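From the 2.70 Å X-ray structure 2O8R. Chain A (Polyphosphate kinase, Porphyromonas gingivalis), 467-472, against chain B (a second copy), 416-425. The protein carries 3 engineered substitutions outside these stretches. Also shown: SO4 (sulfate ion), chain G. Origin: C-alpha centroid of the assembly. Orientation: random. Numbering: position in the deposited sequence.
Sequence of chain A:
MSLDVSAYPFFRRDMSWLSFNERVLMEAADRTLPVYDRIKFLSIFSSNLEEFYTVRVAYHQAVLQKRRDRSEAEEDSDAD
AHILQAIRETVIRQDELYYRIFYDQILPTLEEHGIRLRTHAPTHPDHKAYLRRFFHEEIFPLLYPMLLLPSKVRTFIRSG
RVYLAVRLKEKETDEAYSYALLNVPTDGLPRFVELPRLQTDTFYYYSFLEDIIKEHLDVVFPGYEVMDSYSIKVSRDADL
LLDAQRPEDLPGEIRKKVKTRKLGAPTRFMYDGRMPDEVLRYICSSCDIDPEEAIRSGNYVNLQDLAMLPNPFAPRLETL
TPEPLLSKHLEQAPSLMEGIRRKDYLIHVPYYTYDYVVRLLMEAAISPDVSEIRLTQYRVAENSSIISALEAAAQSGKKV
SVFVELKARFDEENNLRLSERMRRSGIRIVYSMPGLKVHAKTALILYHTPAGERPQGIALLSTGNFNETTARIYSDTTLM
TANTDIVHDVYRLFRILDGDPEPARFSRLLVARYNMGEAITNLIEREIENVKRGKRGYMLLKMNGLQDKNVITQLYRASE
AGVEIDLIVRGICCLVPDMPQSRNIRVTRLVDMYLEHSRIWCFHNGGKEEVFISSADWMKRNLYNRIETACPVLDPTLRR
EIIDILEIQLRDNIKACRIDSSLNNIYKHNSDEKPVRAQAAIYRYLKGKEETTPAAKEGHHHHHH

Chain A 467-472: NETTAR
Chain B (416-425) LRLSERMRRS

A sulfate ion, probably from the crystallisation liquor, sits between the two copies. The chain A loop grips it through its backbone, and an arginine of chain B lies against it. Ala A471 N donates a very short hydrogen bond of 2.5 Å to SO4 O1, with an N-H...O angle of 164°. Arg A472 N donates another to SO4 O4, at 2.7 Å and 162°. Thr A470 OG1 lies 2.8 Å from SO4 O3 and 3.0 Å from Arg A472 O. SO4 O1 also lies over one face of the Arg B417 guanidinium, 3.2 Å from Arg B417 CZ. An oxygen over the face meets the positive charge but no N-H.

Chain A 467-472 has no regular secondary structure. Its phi/psi values are -80/107, -76/109, -141/39, -138/153, -79/-37 and -69/137. Chain B is helical from 416 to at least 424, continuing a helix that begins earlier. The two run in opposite directions: Thr A469 CA is 7.2 Å from Arg B421 CA, and Ala A471 CA is 6.7 Å from Arg B417 CA. The stretches bury 353 Å² together.

Three arginines on successive helical turns carry most of the helix side of the contact. Arg B417 has chi1 t, chi2 101°, chi3 p and chi4 -157°. Its NH1 is 3.4 Å from Ala A471 CB. Arg B421 is t, t, m, with chi4 119°. Its CD packs 3.8 Å from Glu A468 O, and its NE is 3.9 Å from Thr A469 CG2.

Arg B424 is m, t, t, with chi4 107°, and its CA-to-CB bond points toward the loop. Its NH2 forms a salt bridge with Glu B420 OE1 at 3.1 Å, within the helix. The same NH2 is 3.0 Å from Thr A470 O and 3.6 Å from Ala A471 O. Glu A468 is t, t, with chi3 36°. Its OE2 lies over one face of the Arg B424 guanidinium. The salt bridge is long, 3.7 Å from Glu A468 OE2 to Arg B424 NE, and rests on charge alone, because no N-H points at the oxygen. Glu A468 OE2 is closer to Arg B424 CD, at 3.3 Å.

Glu B420 is t, t, with chi3 43°. Its OE1 reaches within 4.1 Å of Ala A471 CA. Thr A469 has chi1 34°, between wells, and its OG1 makes a weak 3.3 Å hydrogen bond to Asn A467 O. Thr A470 is t, with its CA-to-CB bond pointing away from the helix.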

# COMPACT_ATOMS: atom_id res chain seq x y z
N ASN A 467 -6.73 -15.59 -4.03
CA ASN A 467 -6.17 -14.27 -4.24
C ASN A 467 -4.65 -14.32 -4.39
O ASN A 467 -3.94 -14.55 -3.41
CB ASN A 467 -6.55 -13.39 -3.05
CG ASN A 467 -6.46 -11.92 -3.37
OD1 ASN A 467 -6.69 -11.50 -4.50
ND2 ASN A 467 -6.14 -11.11 -2.35
N GLU A 468 -4.16 -14.13 -5.61
CA GLU A 468 -2.71 -14.03 -5.86
C GLU A 468 -2.16 -12.66 -5.43
O GLU A 468 -2.44 -11.64 -6.08
CB GLU A 468 -2.41 -14.26 -7.34
CG GLU A 468 -0.98 -13.94 -7.74
CD GLU A 468 -0.71 -14.21 -9.21
OE1 GLU A 468 -1.61 -13.98 -10.04
OE2 GLU A 468 0.42 -14.65 -9.53
N THR A 469 -1.39 -12.63 -4.34
CA THR A 469 -0.92 -11.37 -3.75
C THR A 469 0.50 -11.43 -3.23
O THR A 469 0.81 -10.85 -2.19
CB THR A 469 -1.80 -10.93 -2.58
OG1 THR A 469 -2.27 -12.10 -1.88
CG2 THR A 469 -2.97 -10.09 -3.07
N THR A 470 1.36 -12.12 -3.96
CA THR A 470 2.73 -12.32 -3.55
C THR A 470 3.67 -12.15 -4.75
O THR A 470 3.26 -12.34 -5.89
CB THR A 470 2.89 -13.70 -2.84
OG1 THR A 470 4.24 -14.16 -2.95
CG2 THR A 470 1.95 -14.74 -3.45
N ALA A 471 4.93 -11.77 -4.50
CA ALA A 471 5.88 -11.57 -5.60
C ALA A 471 6.43 -12.90 -6.09
O ALA A 471 6.67 -13.08 -7.29
CB ALA A 471 7.01 -10.66 -5.17
N ARG A 472 6.64 -13.82 -5.15
CA ARG A 472 6.92 -15.22 -5.47
C ARG A 472 5.66 -15.85 -6.05
O ARG A 472 4.55 -15.64 -5.55
CB ARG A 472 7.32 -15.98 -4.22
CG ARG A 472 7.70 -17.43 -4.44
CD ARG A 472 9.17 -17.59 -4.78
NE ARG A 472 9.78 -18.57 -3.89
CZ ARG A 472 10.05 -19.83 -4.22
NH1 ARG A 472 9.77 -20.27 -5.43
NH2 ARG A 472 10.60 -20.64 -3.34
N LEU B 416 5.87 -1.45 -7.15
CA LEU B 416 6.25 -2.56 -8.01
C LEU B 416 5.30 -3.74 -7.88
O LEU B 416 4.93 -4.35 -8.88
CB LEU B 416 7.68 -3.01 -7.69
CG LEU B 416 8.88 -2.34 -8.37
CD1 LEU B 416 8.81 -0.80 -8.43
CD2 LEU B 416 10.14 -2.78 -7.65
N ARG B 417 4.90 -4.04 -6.64
CA ARG B 417 4.03 -5.18 -6.35
C ARG B 417 2.64 -4.95 -6.93
O ARG B 417 2.12 -5.81 -7.65
CB ARG B 417 3.92 -5.42 -4.84
CG ARG B 417 3.48 -6.83 -4.46
CD ARG B 417 4.66 -7.70 -4.04
NE ARG B 417 4.91 -7.60 -2.60
CZ ARG B 417 6.07 -7.87 -2.01
NH1 ARG B 417 7.11 -8.25 -2.72
NH2 ARG B 417 6.18 -7.74 -0.69
N LEU B 418 2.07 -3.79 -6.60
CA LEU B 418 0.76 -3.40 -7.09
C LEU B 418 0.71 -3.42 -8.61
O LEU B 418 -0.22 -3.98 -9.20
CB LEU B 418 0.38 -2.01 -6.57
CG LEU B 418 -0.90 -1.37 -7.12
CD1 LEU B 418 -2.13 -2.27 -6.94
CD2 LEU B 418 -1.15 -0.01 -6.48
N SER B 419 1.71 -2.81 -9.24
CA SER B 419 1.78 -2.75 -10.69
C SER B 419 1.94 -4.14 -11.32
O SER B 419 1.34 -4.45 -12.35
CB SER B 419 2.92 -1.82 -11.11
OG SER B 419 4.16 -2.40 -10.74
N GLU B 420 2.75 -4.98 -10.68
CA GLU B 420 2.95 -6.35 -11.12
C GLU B 420 1.65 -7.11 -11.06
O GLU B 420 1.32 -7.84 -11.99
CB GLU B 420 3.98 -7.02 -10.23
CG GLU B 420 4.57 -8.31 -10.76
CD GLU B 420 5.69 -8.82 -9.85
OE1 GLU B 420 5.53 -8.79 -8.61
OE2 GLU B 420 6.74 -9.26 -10.38
N ARG B 421 0.90 -6.94 -9.96
CA ARG B 421 -0.39 -7.61 -9.83
C ARG B 421 -1.37 -7.19 -10.91
O ARG B 421 -2.09 -8.04 -11.47
CB ARG B 421 -1.03 -7.40 -8.46
CG ARG B 421 -2.12 -8.45 -8.19
CD ARG B 421 -3.14 -8.04 -7.14
NE ARG B 421 -2.55 -7.48 -5.93
CZ ARG B 421 -2.78 -6.24 -5.50
NH1 ARG B 421 -3.58 -5.42 -6.18
NH2 ARG B 421 -2.20 -5.82 -4.38
N MSE B 422 -1.39 -5.89 -11.21
CA MSE B 422 -2.22 -5.35 -12.28
C MSE B 422 -1.79 -5.88 -13.63
O MSE B 422 -2.64 -6.29 -14.44
CB MSE B 422 -2.15 -3.83 -12.29
CG MSE B 422 -2.81 -3.17 -11.11
SE MSE B 422 -2.35 -1.28 -11.05
CE MSE B 422 -3.33 -0.70 -12.65
N ARG B 423 -0.49 -5.87 -13.88
CA ARG B 423 0.04 -6.48 -15.10
C ARG B 423 -0.39 -7.93 -15.21
O ARG B 423 -0.93 -8.34 -16.23
CB ARG B 423 1.56 -6.36 -15.16
CG ARG B 423 2.02 -5.05 -15.73
CD ARG B 423 3.51 -4.91 -15.76
NE ARG B 423 3.86 -3.53 -16.09
CZ ARG B 423 4.31 -2.64 -15.21
NH1 ARG B 423 4.48 -2.98 -13.94
NH2 ARG B 423 4.60 -1.41 -15.61
N ARG B 424 -0.20 -8.69 -14.13
CA ARG B 424 -0.64 -10.08 -14.09
C ARG B 424 -2.13 -10.23 -14.39
O ARG B 424 -2.55 -11.22 -14.98
CB ARG B 424 -0.34 -10.72 -12.73
CG ARG B 424 1.14 -10.92 -12.41
CD ARG B 424 1.26 -11.92 -11.28
NE ARG B 424 2.52 -11.84 -10.54
CZ ARG B 424 2.62 -11.34 -9.30
NH1 ARG B 424 1.55 -10.88 -8.67
NH2 ARG B 424 3.81 -11.32 -8.70
N SER B 425 -2.93 -9.23 -14.02
CA SER B 425 -4.38 -9.29 -14.18
C SER B 425 -4.86 -8.97 -15.59
O SER B 425 -6.03 -9.20 -15.91
CB SER B 425 -5.05 -8.37 -13.17
OG SER B 425 -4.59 -8.67 -11.87
S SO4 G . 6.32 -12.06 -1.63
O1 SO4 G . 5.44 -11.05 -2.21
O2 SO4 G . 7.33 -11.40 -0.82
O3 SO4 G . 5.54 -12.97 -0.79
O4 SO4 G . 6.97 -12.83 -2.69